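PDB 2P9B: possible prolidase from Bifidobacterium longum NCC2705, which probably hydrolyses carbon-nitrogen bonds as a member of the amidohydrolase family, its true substrate being uncertain. Local coordinates for residues 138-141 against 142-145. Sequence-based numbering, arbitrary orientation.
Sequences VGYE and VVTL
Tyr140 and Thr144 meet at the start of helix 141-150, the helix that follows strand 129-134 in the TIM-barrel-like amidohydrolase fold, and their meeting illustrates how a helix N-terminus is built. Tyr140 holds the N-cap position, and its carbonyl O accepts the first i to i+4 bond, from Thr144 N at 3.1 Å; Leu145 N repeats the pattern on Glu141 O. The tyrosine ring leads away from the helix, and its OH hydrogen-bonds Asn194, while Val143 CG2 meets the ring at its edge, near the ring plane, 4.2 Å from Tyr140 CD1. With CG set between the backbone N and the carbonyl carbon (chi1 68°) and a bend at chi2, the Glu141 carboxylate reaches back to the preceding loop, where Glu141 OE2 accepts from Val138 N (2.9 Å) and Glu141 OE1 from Gly139 N (2.7 Å), each through a syn lone pair. The same side chain slants across Val142, whose CG2 lies 3.9 Å from Glu141 OE2, and also touches Met113 and Val117 of helix 113-126. An alanine here would lose both carboxylate oxygens and is likely to leave the amides of Val138 and Gly139 without these acceptors, so that the loop could shift. Two waters bridge the same turn: one molecule donates to Gly139 O and accepts from Val142 N, and a second, 2.9 Å from Thr144 OG1, donates to Tyr140 O.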
ATOM      1  N   VAL A 138      -7.045  -8.164 -13.110  1.00 13.37           N
ATOM      2  CA  VAL A 138      -7.925  -9.007 -13.915  1.00 15.24           C
ATOM      3  C   VAL A 138      -7.054  -9.921 -14.772  1.00 16.22           C
ATOM      4  O   VAL A 138      -7.232 -11.140 -14.790  1.00 18.34           O
ATOM      5  CB  VAL A 138      -8.839  -8.161 -14.826  1.00 16.07           C
ATOM      6  CG1 VAL A 138      -9.633  -9.069 -15.755  1.00 17.48           C
ATOM      7  CG2 VAL A 138      -9.779  -7.323 -13.978  1.00 15.53           C
ATOM      8  N   GLY A 139      -6.107  -9.313 -15.476  1.00 15.95           N
ATOM      9  CA  GLY A 139      -5.195 -10.060 -16.321  1.00 16.16           C
ATOM     10  C   GLY A 139      -3.812  -9.465 -16.153  1.00 14.56           C
ATOM     11  O   GLY A 139      -3.338  -9.309 -15.031  1.00 15.72           O
ATOM     12  N   TYR A 140      -3.168  -9.112 -17.259  1.00 14.42           N
ATOM     13  CA  TYR A 140      -1.838  -8.527 -17.181  1.00 14.48           C
ATOM     14  C   TYR A 140      -1.805  -7.069 -17.631  1.00 14.19           C
ATOM     15  O   TYR A 140      -0.762  -6.546 -18.040  1.00 14.02           O
ATOM     16  CB  TYR A 140      -0.862  -9.399 -17.974  1.00 14.94           C
ATOM     17  CG  TYR A 140      -0.762 -10.777 -17.361  1.00 15.45           C
ATOM     18  CD1 TYR A 140      -0.280 -10.943 -16.063  1.00 15.10           C
ATOM     19  CD2 TYR A 140      -1.232 -11.906 -18.037  1.00 18.45           C
ATOM     20  CE1 TYR A 140      -0.273 -12.192 -15.442  1.00 16.03           C
ATOM     21  CE2 TYR A 140      -1.229 -13.166 -17.422  1.00 17.35           C
ATOM     22  CZ  TYR A 140      -0.749 -13.299 -16.126  1.00 16.75           C
ATOM     23  OH  TYR A 140      -0.755 -14.529 -15.504  1.00 16.48           O
ATOM     24  N   GLU A 141      -2.955  -6.406 -17.502  1.00 14.14           N
ATOM     25  CA  GLU A 141      -3.095  -5.004 -17.880  1.00 14.51           C
ATOM     26  C   GLU A 141      -2.298  -4.061 -16.981  1.00 12.82           C
ATOM     27  O   GLU A 141      -1.898  -2.977 -17.415  1.00 13.32           O
ATOM     28  CB  GLU A 141      -4.577  -4.590 -17.874  1.00 15.53           C
ATOM     29  CG  GLU A 141      -5.270  -4.555 -16.503  1.00 16.12           C
ATOM     30  CD  GLU A 141      -5.553  -5.933 -15.920  1.00 18.40           C
ATOM     31  OE1 GLU A 141      -5.501  -6.931 -16.669  1.00 19.74           O
ATOM     32  OE2 GLU A 141      -5.847  -6.017 -14.711  1.00 19.37           O
ATOM     33  N   VAL A 142      -2.080  -4.452 -15.728  1.00 12.53           N
ATOM     34  CA  VAL A 142      -1.309  -3.597 -14.828  1.00 11.58           C
ATOM     35  C   VAL A 142       0.172  -3.762 -15.151  1.00 11.97           C
ATOM     36  O   VAL A 142       0.948  -2.815 -15.041  1.00 12.77           O
ATOM     37  CB  VAL A 142      -1.571  -3.930 -13.340  1.00 12.23           C
ATOM     38  CG1 VAL A 142      -0.841  -2.931 -12.444  1.00 11.78           C
ATOM     39  CG2 VAL A 142      -3.067  -3.858 -13.058  1.00 12.46           C
ATOM     40  N   VAL A 143       0.569  -4.962 -15.561  1.00 12.94           N
ATOM     41  CA  VAL A 143       1.959  -5.182 -15.931  1.00 12.35           C
ATOM     42  C   VAL A 143       2.250  -4.243 -17.100  1.00 12.68           C
ATOM     43  O   VAL A 143       3.276  -3.574 -17.144  1.00 13.08           O
ATOM     44  CB  VAL A 143       2.206  -6.639 -16.378  1.00 12.56           C
ATOM     45  CG1 VAL A 143       3.589  -6.770 -17.010  1.00 13.24           C
ATOM     46  CG2 VAL A 143       2.102  -7.568 -15.177  1.00 12.13           C
ATOM     47  N   THR A 144       1.321  -4.193 -18.045  1.00 13.82           N
ATOM     48  CA  THR A 144       1.469  -3.335 -19.206  1.00 13.67           C
ATOM     49  C   THR A 144       1.611  -1.873 -18.796  1.00 13.91           C
ATOM     50  O   THR A 144       2.515  -1.179 -19.265  1.00 14.86           O
ATOM     51  CB  THR A 144       0.266  -3.497 -20.141  1.00 15.33           C
ATOM     52  OG1 THR A 144       0.221  -4.851 -20.602  1.00 17.12           O
ATOM     53  CG2 THR A 144       0.373  -2.560 -21.329  1.00 17.37           C
ATOM     54  N   LEU A 145       0.721  -1.417 -17.920  1.00 13.31           N
ATOM     55  CA  LEU A 145       0.741  -0.036 -17.438  1.00 12.01           C
ATOM     56  C   LEU A 145       2.051   0.270 -16.712  1.00 12.02           C
ATOM     57  O   LEU A 145       2.679   1.304 -16.941  1.00 12.91           O
ATOM     58  CB  LEU A 145      -0.446   0.211 -16.500  1.00 12.32           C
ATOM     59  CG  LEU A 145      -0.525   1.598 -15.848  1.00 12.12           C
ATOM     60  CD1 LEU A 145      -0.673   2.661 -16.920  1.00 13.92           C
ATOM     61  CD2 LEU A 145      -1.708   1.642 -14.881  1.00 12.70           C
TER
HETATM   62  O   HOH W   1      -1.761  -7.050 -14.391  1.00 14.48           O
HETATM   63  O   HOH W   2       1.136  -7.523 -20.215  1.00 26.18           O